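Local atomic coordinates of Ral guanine nucleotide dissociation stimulator-like 2 (Mus musculus, PDB entry 4JGW), a protein that probably acts as a guanine nucleotide exchange factor, associates in vitro with GTP-bound Rap1A and H-Ras, and is a putative effector of Ras and/or Rap. Residues Arg49-Gly54 against Val60-Asp65; Ala102-Pro107 against Leu148-Tyr153; Leu212-Leu217 against Leu304-Ser309; Ser319-Arg324 against Ala460-Val465. All coordinates share one frame; numbering follows the deposited sequence.

Interaction 1 of 4, residues Arg49-Gly54 against Val60-Asp65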
loop_
_atom_site.group_PDB
_atom_site.type_symbol
_atom_site.label_atom_id
_atom_site.label_comp_id
_atom_site.label_asym_id
_atom_site.label_seq_id
_atom_site.Cartn_x
_atom_site.Cartn_y
_atom_site.Cartn_z
ATOM N N ARG A 49 -23.674 -6.054 -14.921
ATOM C CA ARG A 49 -23.123 -5.724 -16.227
ATOM C C ARG A 49 -21.819 -4.953 -16.017
ATOM O O ARG A 49 -21.830 -3.750 -15.744
ATOM C CB ARG A 49 -24.132 -4.926 -17.067
ATOM C CG ARG A 49 -23.649 -4.601 -18.476
ATOM C CD ARG A 49 -24.695 -3.852 -19.297
ATOM N NE ARG A 49 -24.184 -3.558 -20.633
ATOM C CZ ARG A 49 -24.927 -3.211 -21.681
ATOM N NH1 ARG A 49 -26.249 -3.102 -21.575
ATOM N NH2 ARG A 49 -24.341 -2.978 -22.851
ATOM N N ARG A 50 -20.700 -5.661 -16.138
ATOM C CA ARG A 50 -19.398 -5.105 -15.777
ATOM C C ARG A 50 -18.509 -4.838 -16.985
ATOM O O ARG A 50 -18.336 -5.710 -17.844
ATOM C CB ARG A 50 -18.674 -6.023 -14.787
ATOM C CG ARG A 50 -19.479 -6.358 -13.542
ATOM C CD ARG A 50 -18.598 -6.944 -12.462
ATOM N NE ARG A 50 -19.372 -7.348 -11.292
ATOM C CZ ARG A 50 -19.799 -8.586 -11.061
ATOM N NH1 ARG A 50 -19.530 -9.566 -11.920
ATOM N NH2 ARG A 50 -20.497 -8.847 -9.964
ATOM N N LEU A 51 -17.949 -3.630 -17.038
ATOM C CA LEU A 51 -17.020 -3.254 -18.103
ATOM C C LEU A 51 -15.739 -4.079 -18.005
ATOM O O LEU A 51 -15.127 -4.167 -16.939
ATOM C CB LEU A 51 -16.716 -1.748 -18.071
ATOM C CG LEU A 51 -15.967 -1.142 -19.269
ATOM C CD1 LEU A 51 -16.323 0.327 -19.475
ATOM C CD2 LEU A 51 -14.457 -1.316 -19.154
ATOM N N ARG A 52 -15.352 -4.681 -19.126
ATOM C CA ARG A 52 -14.162 -5.526 -19.204
ATOM C C ARG A 52 -12.986 -4.787 -19.836
ATOM O O ARG A 52 -11.851 -4.892 -19.370
ATOM C CB ARG A 52 -14.467 -6.794 -20.006
ATOM C CG ARG A 52 -15.267 -7.838 -19.247
ATOM C CD ARG A 52 -14.358 -8.735 -18.426
ATOM N NE ARG A 52 -14.951 -10.047 -18.191
ATOM C CZ ARG A 52 -14.903 -11.059 -19.053
ATOM N NH1 ARG A 52 -14.286 -10.920 -20.221
ATOM N NH2 ARG A 52 -15.477 -12.214 -18.748
ATOM N N ALA A 53 -13.274 -4.054 -20.908
ATOM C CA ALA A 53 -12.277 -3.273 -21.629
ATOM C C ALA A 53 -12.963 -2.158 -22.400
ATOM O O ALA A 53 -14.119 -2.293 -22.801
ATOM C CB ALA A 53 -11.483 -4.159 -22.577
ATOM N N GLY A 54 -12.247 -1.059 -22.605
ATOM C CA GLY A 54 -12.784 0.065 -23.358
ATOM C C GLY A 54 -11.826 1.229 -23.452
ATOM O O GLY A 54 -10.806 1.261 -22.760
ATOM N N VAL A 60 -15.144 6.664 -18.938
ATOM C CA VAL A 60 -15.787 7.830 -18.335
ATOM C C VAL A 60 -17.311 7.810 -18.520
ATOM O O VAL A 60 -18.049 8.220 -17.620
ATOM C CB VAL A 60 -15.167 9.156 -18.857
ATOM C CG1 VAL A 60 -15.969 10.375 -18.395
ATOM C CG2 VAL A 60 -13.715 9.276 -18.398
ATOM N N ARG A 61 -17.771 7.330 -19.678
ATOM C CA ARG A 61 -19.207 7.154 -19.932
ATOM C C ARG A 61 -19.814 6.170 -18.934
ATOM O O ARG A 61 -20.873 6.430 -18.362
ATOM C CB ARG A 61 -19.475 6.681 -21.368
ATOM C CG ARG A 61 -19.326 7.759 -22.433
ATOM C CD ARG A 61 -19.961 7.342 -23.765
ATOM N NE ARG A 61 -19.224 6.268 -24.435
ATOM C CZ ARG A 61 -18.208 6.451 -25.277
ATOM N NH1 ARG A 61 -17.782 7.673 -25.571
ATOM N NH2 ARG A 61 -17.609 5.403 -25.829
ATOM N N HIS A 62 -19.123 5.051 -18.731
ATOM C CA HIS A 62 -19.515 4.035 -17.756
ATOM C C HIS A 62 -19.407 4.577 -16.324
ATOM O O HIS A 62 -20.248 4.274 -15.476
ATOM C CB HIS A 62 -18.650 2.782 -17.945
ATOM C CG HIS A 62 -19.084 1.600 -17.132
ATOM N ND1 HIS A 62 -20.337 1.035 -17.240
ATOM C CD2 HIS A 62 -18.414 0.854 -16.221
ATOM C CE1 HIS A 62 -20.427 0.005 -16.418
ATOM N NE2 HIS A 62 -19.272 -0.129 -15.790
ATOM N N LEU A 63 -18.386 5.399 -16.078
ATOM C CA LEU A 63 -18.175 6.045 -14.775
ATOM C C LEU A 63 -19.379 6.893 -14.361
ATOM O O LEU A 63 -19.809 6.856 -13.205
ATOM C CB LEU A 63 -16.931 6.939 -14.821
ATOM C CG LEU A 63 -15.944 7.081 -13.651
ATOM C CD1 LEU A 63 -15.320 8.479 -13.673
ATOM C CD2 LEU A 63 -16.544 6.789 -12.282
ATOM N N LEU A 64 -19.920 7.647 -15.316
ATOM C CA LEU A 64 -20.970 8.623 -15.034
ATOM C C LEU A 64 -22.383 8.092 -15.298
ATOM O O LEU A 64 -23.358 8.845 -15.253
ATOM C CB LEU A 64 -20.713 9.931 -15.799
ATOM C CG LEU A 64 -19.371 10.647 -15.583
ATOM C CD1 LEU A 64 -19.365 11.986 -16.296
ATOM C CD2 LEU A 64 -19.044 10.839 -14.105
ATOM N N ASP A 65 -22.478 6.792 -15.568
ATOM C CA ASP A 65 -23.757 6.114 -15.727
ATOM C C ASP A 65 -24.324 5.773 -14.351
ATOM O O ASP A 65 -23.646 5.157 -13.525
ATOM C CB ASP A 65 -23.582 4.847 -16.575
ATOM C CG ASP A 65 -24.901 4.142 -16.876
ATOM O OD1 ASP A 65 -25.981 4.743 -16.688
ATOM O OD2 ASP A 65 -24.852 2.973 -17.313
#
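Leu51 lies over one face of the His62 imidazole. Its CB is 4.0 Å from the ring centroid, 30° off the ring normal, which makes this a CH-pi contact. The nearest ring atom is CD2, 3.6 Å from Leu51 CB. The branch end takes part too: Leu51 CD1 reaches the root of the histidine side chain, 3.7 Å from His62 CB. The two side chains run past each other in opposite directions, so Leu51 CB meets the outer part of the ring (CD2, NE2) while CD1 meets CB and CG. His62 has CG anti to its own N (chi1 -172°), which carries the ring out from helix 56-63 to the strand. At the ring edge, near its plane, the backbone O of Arg49 comes within 4.1 Å of His62 CE1.

No hydrogen bond joins the two segments directly. Asp72 links them instead: its OD2 is hydrogen-bonded both to His62 NE2 and to the backbone N of Leu51. This would hold the rotation of the imidazole and tie it to the strand. Phe26 and Phe75 add edge-to-face ring contacts to His62. Arg49 turns its charged end to Glu19 and Glu21.

The contact is buried in the N-terminal Ras-GEF (REM) region. Strand 46-54 pairs with strand 24-33, helix 56-63 packs against helix 89-101, and Leu51 also touches Phe416 of helix 416-436.

Interaction 2 of 4, residues Ala102-Pro107 against Leu148-Tyr153. Unlike the reference sequence in segment 102-107: Tyr106 (reference His).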
loop_
_atom_site.group_PDB
_atom_site.type_symbol
_atom_site.label_atom_id
_atom_site.label_comp_id
_atom_site.label_asym_id
_atom_site.label_seq_id
_atom_site.Cartn_x
_atom_site.Cartn_y
_atom_site.Cartn_z
ATOM N N ALA A 102 -20.816 17.782 -23.251
ATOM C CA ALA A 102 -21.503 17.174 -24.392
ATOM C C ALA A 102 -22.925 16.737 -24.028
ATOM O O ALA A 102 -23.623 16.109 -24.832
ATOM C CB ALA A 102 -20.703 15.993 -24.924
ATOM N N LEU A 103 -23.348 17.090 -22.816
ATOM C CA LEU A 103 -24.629 16.661 -22.279
ATOM C C LEU A 103 -25.481 17.855 -21.838
ATOM O O LEU A 103 -26.530 17.684 -21.214
ATOM C CB LEU A 103 -24.397 15.699 -21.112
ATOM C CG LEU A 103 -25.059 14.320 -21.180
ATOM C CD1 LEU A 103 -24.479 13.480 -22.311
ATOM C CD2 LEU A 103 -24.875 13.603 -19.863
ATOM N N GLU A 104 -25.022 19.058 -22.176
ATOM C CA GLU A 104 -25.726 20.297 -21.838
ATOM C C GLU A 104 -26.993 20.526 -22.666
ATOM O O GLU A 104 -27.912 21.218 -22.219
ATOM C CB GLU A 104 -24.787 21.502 -21.959
ATOM C CG GLU A 104 -23.939 21.753 -20.719
ATOM C CD GLU A 104 -22.962 22.901 -20.896
ATOM O OE1 GLU A 104 -21.955 22.726 -21.614
ATOM O OE2 GLU A 104 -23.197 23.978 -20.309
ATOM N N SER A 105 -27.036 19.947 -23.865
ATOM C CA SER A 105 -28.201 20.061 -24.751
ATOM C C SER A 105 -29.290 19.036 -24.432
ATOM O O SER A 105 -30.406 19.129 -24.950
ATOM C CB SER A 105 -27.779 19.931 -26.217
ATOM O OG SER A 105 -27.086 21.087 -26.653
ATOM N N TYR A 106 -28.956 18.069 -23.580
ATOM C CA TYR A 106 -29.874 16.996 -23.187
ATOM C C TYR A 106 -31.047 17.509 -22.344
ATOM O O TYR A 106 -30.936 18.565 -21.716
ATOM C CB TYR A 106 -29.108 15.912 -22.420
ATOM C CG TYR A 106 -28.376 14.916 -23.297
ATOM C CD1 TYR A 106 -27.383 15.331 -24.186
ATOM C CD2 TYR A 106 -28.663 13.555 -23.220
ATOM C CE1 TYR A 106 -26.708 14.417 -24.985
ATOM C CE2 TYR A 106 -27.992 12.633 -24.012
ATOM C CZ TYR A 106 -27.017 13.070 -24.890
ATOM O OH TYR A 106 -26.352 12.158 -25.676
ATOM N N PRO A 107 -32.178 16.771 -22.340
ATOM C CA PRO A 107 -33.332 17.127 -21.504
ATOM C C PRO A 107 -32.983 17.165 -20.011
ATOM O O PRO A 107 -32.193 16.338 -19.550
ATOM C CB PRO A 107 -34.346 16.009 -21.794
ATOM C CG PRO A 107 -33.576 14.930 -22.472
ATOM C CD PRO A 107 -32.480 15.619 -23.209
ATOM N N LEU A 148 -21.755 24.044 -13.968
ATOM C CA LEU A 148 -22.796 23.941 -12.944
ATOM C C LEU A 148 -23.657 25.200 -12.849
ATOM O O LEU A 148 -24.879 25.111 -12.712
ATOM C CB LEU A 148 -22.177 23.612 -11.578
ATOM C CG LEU A 148 -21.558 22.219 -11.402
ATOM C CD1 LEU A 148 -20.517 22.225 -10.299
ATOM C CD2 LEU A 148 -22.627 21.166 -11.129
ATOM N N LEU A 149 -23.011 26.363 -12.920
ATOM C CA LEU A 149 -23.702 27.654 -12.881
ATOM C C LEU A 149 -24.461 27.926 -14.178
ATOM O O LEU A 149 -25.510 28.571 -14.165
ATOM C CB LEU A 149 -22.710 28.789 -12.600
ATOM C CG LEU A 149 -22.426 29.214 -11.152
ATOM C CD1 LEU A 149 -21.743 28.120 -10.332
ATOM C CD2 LEU A 149 -21.583 30.482 -11.139
ATOM N N ARG A 150 -23.920 27.424 -15.285
ATOM C CA ARG A 150 -24.517 27.570 -16.612
ATOM C C ARG A 150 -25.800 26.750 -16.747
ATOM O O ARG A 150 -26.742 27.167 -17.425
ATOM C CB ARG A 150 -23.508 27.130 -17.670
ATOM C CG ARG A 150 -23.639 27.795 -19.028
ATOM C CD ARG A 150 -22.300 27.758 -19.757
ATOM N NE ARG A 150 -21.764 26.399 -19.859
ATOM C CZ ARG A 150 -20.472 26.086 -19.782
ATOM N NH1 ARG A 150 -19.556 27.028 -19.589
ATOM N NH2 ARG A 150 -20.093 24.819 -19.887
ATOM N N THR A 151 -25.827 25.586 -16.100
ATOM C CA THR A 151 -26.995 24.703 -16.120
ATOM C C THR A 151 -27.963 24.991 -14.971
ATOM O O THR A 151 -29.107 24.531 -14.983
ATOM C CB THR A 151 -26.590 23.206 -16.095
ATOM O OG1 THR A 151 -25.681 22.967 -15.013
ATOM C CG2 THR A 151 -25.931 22.800 -17.407
ATOM N N GLY A 152 -27.497 25.756 -13.984
ATOM C CA GLY A 152 -28.305 26.118 -12.821
ATOM C C GLY A 152 -28.571 24.947 -11.893
ATOM O O GLY A 152 -29.697 24.757 -11.427
ATOM N N TYR A 153 -27.528 24.164 -11.626
ATOM C CA TYR A 153 -27.633 22.988 -10.767
ATOM C C TYR A 153 -27.650 23.385 -9.292
ATOM O O TYR A 153 -26.930 24.295 -8.875
ATOM C CB TYR A 153 -26.477 22.020 -11.047
ATOM C CG TYR A 153 -26.642 20.650 -10.423
ATOM C CD1 TYR A 153 -27.360 19.647 -11.075
ATOM C CD2 TYR A 153 -26.076 20.354 -9.182
ATOM C CE1 TYR A 153 -27.512 18.387 -10.508
ATOM C CE2 TYR A 153 -26.224 19.097 -8.604
ATOM C CZ TYR A 153 -26.942 18.120 -9.273
ATOM O OH TYR A 153 -27.093 16.876 -8.705
#
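Glu104 and Thr151 mark the closest backbone approach, with their CA atoms 7.3 Å apart, where the turn between helices 89-101 and 108-128 passes the C-terminal end of helix 138-151. This is the surface of the helical part of the N-terminal Ras-GEF (REM) region, and the contact is carried by a salt bridge between Glu104 and Arg150.

The arginine grips the carboxylate side-on, with NE and NH2 both on one oxygen. The NE bond is short and fairly straight: Arg150 NE is 2.8 Å from Glu104 OE2, at 164°, and meets the syn lone pair of OE2. The second bond, from Arg150 NH2 to Glu104 OE2, is 3.2 Å long and more bent. Its donor is tilted out of the carboxylate plane. A weak bond of 3.3 Å runs from Arg150 NH2 to Glu104 OE1. Both stronger bonds thus fall on OE2, and the carboxylate and guanidinium planes are 39° apart.

Glu104 is extended beyond CG and meets the arginine chain at about a right angle. Arg150 bends at chi3 (55°), which brings its NE edge round to the acid. Thr151 adds its methyl against the aliphatic part of Glu104, while its hydroxyl is hydrogen-bonded to the backbone O of Phe147. Thr151 CG2 ends 4.0 Å from Glu104 CG.

Interaction 3 of 4, residues Leu212-Leu217 against Leu304-Ser309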
loop_
_atom_site.group_PDB
_atom_site.type_symbol
_atom_site.label_atom_id
_atom_site.label_comp_id
_atom_site.label_asym_id
_atom_site.label_seq_id
_atom_site.Cartn_x
_atom_site.Cartn_y
_atom_site.Cartn_z
ATOM N N LEU A 212 5.465 2.361 16.213
ATOM C CA LEU A 212 4.938 3.724 16.106
ATOM C C LEU A 212 5.406 4.409 14.822
ATOM O O LEU A 212 4.612 5.044 14.129
ATOM C CB LEU A 212 5.339 4.560 17.327
ATOM C CG LEU A 212 4.644 5.910 17.530
ATOM C CD1 LEU A 212 3.218 5.732 18.046
ATOM C CD2 LEU A 212 5.445 6.777 18.485
ATOM N N LEU A 213 6.693 4.271 14.513
ATOM C CA LEU A 213 7.265 4.844 13.297
ATOM C C LEU A 213 6.754 4.132 12.041
ATOM O O LEU A 213 6.399 4.785 11.057
ATOM C CB LEU A 213 8.797 4.814 13.348
ATOM C CG LEU A 213 9.512 5.689 14.386
ATOM C CD1 LEU A 213 10.938 5.203 14.594
ATOM C CD2 LEU A 213 9.499 7.166 13.996
ATOM N N ASP A 214 6.714 2.800 12.088
ATOM C CA ASP A 214 6.216 1.989 10.977
ATOM C C ASP A 214 4.733 2.227 10.699
ATOM O O ASP A 214 4.325 2.307 9.535
ATOM C CB ASP A 214 6.450 0.496 11.238
ATOM C CG ASP A 214 7.915 0.107 11.178
ATOM O OD1 ASP A 214 8.688 0.736 10.420
ATOM O OD2 ASP A 214 8.293 -0.842 11.893
ATOM N N ALA A 215 3.941 2.339 11.766
ATOM C CA ALA A 215 2.489 2.506 11.655
ATOM C C ALA A 215 2.096 3.805 10.962
ATOM O O ALA A 215 1.277 3.789 10.041
ATOM C CB ALA A 215 1.816 2.405 13.027
ATOM N N GLU A 216 2.683 4.923 11.394
ATOM C CA GLU A 216 2.338 6.226 10.820
ATOM C C GLU A 216 2.745 6.346 9.350
ATOM O O GLU A 216 2.055 7.002 8.569
ATOM C CB GLU A 216 2.855 7.402 11.669
ATOM C CG GLU A 216 4.367 7.577 11.737
ATOM C CD GLU A 216 4.793 8.849 12.473
ATOM O OE1 GLU A 216 3.916 9.663 12.848
ATOM O OE2 GLU A 216 6.014 9.034 12.675
ATOM N N LEU A 217 3.850 5.696 8.982
ATOM C CA LEU A 217 4.261 5.604 7.581
ATOM C C LEU A 217 3.289 4.746 6.771
ATOM O O LEU A 217 2.953 5.086 5.636
ATOM C CB LEU A 217 5.685 5.053 7.456
ATOM C CG LEU A 217 6.832 5.988 7.851
ATOM C CD1 LEU A 217 8.112 5.201 7.998
ATOM C CD2 LEU A 217 7.016 7.129 6.851
ATOM N N LEU A 304 3.139 -7.544 18.585
ATOM C CA LEU A 304 2.437 -6.316 18.222
ATOM C C LEU A 304 1.898 -6.360 16.790
ATOM O O LEU A 304 1.260 -5.409 16.337
ATOM C CB LEU A 304 3.357 -5.104 18.388
ATOM C CG LEU A 304 3.696 -4.630 19.804
ATOM C CD1 LEU A 304 4.822 -3.618 19.744
ATOM C CD2 LEU A 304 2.478 -4.043 20.512
ATOM N N ARG A 305 2.161 -7.466 16.094
ATOM C CA ARG A 305 1.760 -7.660 14.694
ATOM C C ARG A 305 2.407 -6.650 13.737
ATOM O O ARG A 305 1.817 -6.275 12.718
ATOM C CB ARG A 305 0.231 -7.670 14.543
ATOM C CG ARG A 305 -0.468 -8.842 15.225
ATOM C CD ARG A 305 -1.948 -8.895 14.851
ATOM N NE ARG A 305 -2.139 -9.129 13.416
ATOM C CZ ARG A 305 -3.316 -9.133 12.796
ATOM N NH1 ARG A 305 -4.439 -8.918 13.472
ATOM N NH2 ARG A 305 -3.370 -9.355 11.489
ATOM N N ASN A 306 3.618 -6.212 14.076
ATOM C CA ASN A 306 4.411 -5.372 13.190
ATOM C C ASN A 306 5.348 -6.258 12.375
ATOM O O ASN A 306 6.520 -6.434 12.718
ATOM C CB ASN A 306 5.186 -4.312 13.985
ATOM C CG ASN A 306 6.038 -3.402 13.099
ATOM O OD1 ASN A 306 5.968 -3.451 11.868
ATOM N ND2 ASN A 306 6.845 -2.561 13.733
ATOM N N PHE A 307 4.809 -6.823 11.299
ATOM C CA PHE A 307 5.555 -7.761 10.462
ATOM C C PHE A 307 6.589 -7.065 9.579
ATOM O O PHE A 307 7.488 -7.714 9.047
ATOM C CB PHE A 307 4.602 -8.631 9.637
ATOM C CG PHE A 307 3.677 -9.470 10.476
ATOM C CD1 PHE A 307 2.367 -9.059 10.714
ATOM C CD2 PHE A 307 4.117 -10.663 11.041
ATOM C CE1 PHE A 307 1.507 -9.829 11.500
ATOM C CE2 PHE A 307 3.264 -11.441 11.827
ATOM C CZ PHE A 307 1.956 -11.021 12.057
ATOM N N SER A 308 6.459 -5.746 9.436
ATOM C CA SER A 308 7.450 -4.945 8.726
ATOM C C SER A 308 8.801 -4.959 9.450
ATOM O O SER A 308 9.836 -5.242 8.838
ATOM C CB SER A 308 6.957 -3.508 8.545
ATOM O OG SER A 308 7.888 -2.750 7.794
ATOM N N SER A 309 8.790 -4.665 10.750
ATOM C CA SER A 309 10.026 -4.668 11.536
ATOM C C SER A 309 10.496 -6.072 11.916
ATOM O O SER A 309 11.695 -6.289 12.105
ATOM C CB SER A 309 9.916 -3.764 12.763
ATOM O OG SER A 309 10.260 -2.433 12.418
HETATM O O HOH W 1 10.186 -1.512 9.173
#
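Asp214 and Asn306 meet at about a right angle, with carboxylate and amide planes 72° apart. One aspartate oxygen does most of the work. Asp214 OD2 takes a bond from Asn306 ND2 at 2.9 Å, almost straight at 168°, on its anti lone pair and in the amide plane. Its syn lone pair receives the hydroxyl of Ser309, with OG to OD2 2.6 Å. The other oxygen looks to a water: Asp214 OD1 accepts from it at 3.0 Å, and the same water is hydrogen-bonded to Ser308 OG.

Asn306 is set by two further ties. It is the N-cap of helix 307-318, where its OD1 accepts from Ser309 N at 3.3 Å, the donor lying well above the carbonyl plane. Its ND2 also bonds to Thr211 OG1 of helix 203-219. Arg305, in a Schellman motif, ends the helix just before. The contact fastens helix 203-219 to the cap of helix 307-318 within the Ras-GEF domain.

The buried carboxylate is thus paired with neutral donors at the start of a helix. Two direct bonds and a water bond are consistent with a deprotonated Asp214, and the helix N-terminus would probably favour that charge.

Interaction 4 of 4, residues Ser319-Arg324 against Ala460-Val465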
loop_
_atom_site.group_PDB
_atom_site.type_symbol
_atom_site.label_atom_id
_atom_site.label_comp_id
_atom_site.label_asym_id
_atom_site.label_seq_id
_atom_site.Cartn_x
_atom_site.Cartn_y
_atom_site.Cartn_z
ATOM N N SER A 319 21.340 -11.921 7.018
ATOM C CA SER A 319 22.245 -11.291 6.062
ATOM C C SER A 319 23.667 -11.851 6.162
ATOM O O SER A 319 24.111 -12.244 7.247
ATOM C CB SER A 319 22.261 -9.779 6.298
ATOM O OG SER A 319 22.852 -9.090 5.215
ATOM N N SER A 320 24.369 -11.878 5.027
ATOM C CA SER A 320 25.724 -12.443 4.937
ATOM C C SER A 320 26.694 -11.983 6.040
ATOM O O SER A 320 27.290 -12.829 6.707
ATOM C CB SER A 320 26.334 -12.214 3.545
ATOM O OG SER A 320 25.742 -13.064 2.577
ATOM N N PRO A 321 26.847 -10.655 6.247
ATOM C CA PRO A 321 27.798 -10.204 7.275
ATOM C C PRO A 321 27.402 -10.526 8.728
ATOM O O PRO A 321 28.230 -10.384 9.630
ATOM C CB PRO A 321 27.859 -8.686 7.059
ATOM C CG PRO A 321 26.587 -8.342 6.380
ATOM C CD PRO A 321 26.251 -9.516 5.520
ATOM N N ILE A 322 26.159 -10.949 8.948
ATOM C CA ILE A 322 25.700 -11.329 10.289
ATOM C C ILE A 322 25.619 -12.849 10.444
ATOM O O ILE A 322 25.900 -13.387 11.519
ATOM C CB ILE A 322 24.348 -10.648 10.659
ATOM C CG1 ILE A 322 24.442 -9.119 10.520
ATOM C CG2 ILE A 322 23.884 -11.051 12.065
ATOM C CD1 ILE A 322 25.579 -8.457 11.301
ATOM N N HIS A 323 25.237 -13.530 9.365
ATOM C CA HIS A 323 25.220 -14.994 9.319
ATOM C C HIS A 323 26.625 -15.564 9.537
ATOM O O HIS A 323 26.785 -16.585 10.208
ATOM C CB HIS A 323 24.644 -15.475 7.980
ATOM C CG HIS A 323 24.419 -16.954 7.909
ATOM N ND1 HIS A 323 23.340 -17.573 8.505
ATOM C CD2 HIS A 323 25.129 -17.937 7.303
ATOM C CE1 HIS A 323 23.399 -18.873 8.275
ATOM N NE2 HIS A 323 24.475 -19.119 7.550
ATOM N N ARG A 324 27.626 -14.882 8.975
ATOM C CA ARG A 324 29.049 -15.240 9.093
ATOM C C ARG A 324 29.554 -15.435 10.522
ATOM O O ARG A 324 30.476 -16.220 10.756
ATOM C CB ARG A 324 29.912 -14.148 8.461
ATOM C CG ARG A 324 30.214 -14.323 6.990
ATOM C CD ARG A 324 31.414 -13.474 6.590
ATOM N NE ARG A 324 32.678 -14.123 6.937
ATOM C CZ ARG A 324 33.417 -13.840 8.009
ATOM N NH1 ARG A 324 33.039 -12.902 8.870
ATOM N NH2 ARG A 324 34.549 -14.499 8.218
ATOM N N ALA A 460 28.709 -2.565 1.814
ATOM C CA ALA A 460 30.148 -2.762 1.661
ATOM C C ALA A 460 30.885 -2.699 2.999
ATOM O O ALA A 460 31.774 -3.513 3.263
ATOM C CB ALA A 460 30.723 -1.741 0.682
ATOM N N GLN A 461 30.504 -1.733 3.834
ATOM C CA GLN A 461 31.128 -1.527 5.145
ATOM C C GLN A 461 30.900 -2.700 6.097
ATOM O O GLN A 461 31.822 -3.129 6.793
ATOM C CB GLN A 461 30.619 -0.232 5.785
ATOM C CG GLN A 461 31.156 1.036 5.143
ATOM C CD GLN A 461 30.417 2.287 5.587
ATOM O OE1 GLN A 461 29.194 2.286 5.737
ATOM N NE2 GLN A 461 31.160 3.366 5.792
ATOM N N SER A 462 29.670 -3.212 6.115
ATOM C CA SER A 462 29.289 -4.309 7.001
ATOM C C SER A 462 30.025 -5.608 6.672
ATOM O O SER A 462 30.405 -6.358 7.576
ATOM C CB SER A 462 27.774 -4.525 6.968
ATOM O OG SER A 462 27.333 -4.907 5.676
ATOM N N HIS A 463 30.223 -5.865 5.379
ATOM C CA HIS A 463 30.995 -7.017 4.921
ATOM C C HIS A 463 32.451 -6.927 5.384
ATOM O O HIS A 463 33.049 -7.933 5.777
ATOM C CB HIS A 463 30.927 -7.142 3.396
ATOM C CG HIS A 463 31.703 -8.299 2.848
ATOM N ND1 HIS A 463 32.994 -8.176 2.381
ATOM C CD2 HIS A 463 31.372 -9.604 2.698
ATOM C CE1 HIS A 463 33.424 -9.353 1.964
ATOM N NE2 HIS A 463 32.459 -10.238 2.146
ATOM N N ARG A 464 33.001 -5.715 5.344
ATOM C CA ARG A 464 34.375 -5.456 5.768
ATOM C C ARG A 464 34.558 -5.671 7.273
ATOM O O ARG A 464 35.500 -6.343 7.695
ATOM C CB ARG A 464 34.792 -4.034 5.379
ATOM C CG ARG A 464 36.267 -3.735 5.586
ATOM C CD ARG A 464 36.484 -2.262 5.877
ATOM N NE ARG A 464 37.857 -1.983 6.289
ATOM C CZ ARG A 464 38.218 -0.958 7.057
ATOM N NH1 ARG A 464 37.306 -0.109 7.518
ATOM N NH2 ARG A 464 39.494 -0.787 7.378
ATOM N N VAL A 465 33.654 -5.098 8.069
ATOM C CA VAL A 465 33.722 -5.184 9.532
ATOM C C VAL A 465 33.558 -6.623 10.030
ATOM O O VAL A 465 34.262 -7.044 10.950
ATOM C CB VAL A 465 32.700 -4.231 10.221
ATOM C CG1 VAL A 465 32.706 -4.413 11.737
ATOM C CG2 VAL A 465 33.005 -2.780 9.876
#
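Pro321 sets the CB-CG side of its ring against the peptide group that joins Ser462 to His463. Its CB sits over the face of that flat group, 3.5 Å from Ser462 O and 4.0 Å from His463 N. The neighbouring ring atom turns to the side chain: Pro321 CG is 3.6 Å from Ser462 OG. No hydrogen bond crosses the contact, and it rests on van der Waals packing.

The CA atoms of Pro321 and His463 are 5.1 Å apart, and this close approach brings the ring down on that peptide. His463 contributes through its backbone rather than its imidazole.

Ser462 OG stands between its backbone N and carbonyl carbon (chi1 63°). There it bonds back to the O of Glu459 in its own helix, and so the hydroxyl that meets the proline is already satisfied. Ser462 O, which faces the proline CB, also accepts from Ser466 OG. Nearby, Arg324 NH2 is hydrogen-bonded to the O of Glu470, just beyond the end of helix 459-469.

Pro321 belongs to the first turn of helix 320-323, where a residue without an N-H costs no helix bond. Ser319 O accepts from both Ile322 N and His323 N. Ile322 and Ser462 both touch Val261 and Leu265. Pro321 thus packs a short helix onto the last helix of this chain, 459-469, in the mainly helical core typical of Ras-GEF (CDC25-homology) domains.

Overall arrangement
The four contacts fall into two groups. Interactions 1 and 2 lie in the N-terminal Ras-GEF (REM) region, their centres 22 Å apart and their nearest atoms about 7 Å apart. Interactions 3 and 4 lie in the Ras-GEF domain, 26 Å apart between centres. They are joined through the chain, since helix 307-318 is followed directly by helix 320-323. Between the groups the distances are larger: 38 Å between the centres of interactions 1 and 3, and 68 Å between those of 2 and 4, which lie on opposite sides of the chain's centre. No two contacts touch. Interaction 3 is the most central, 13 Å from the chain's centre.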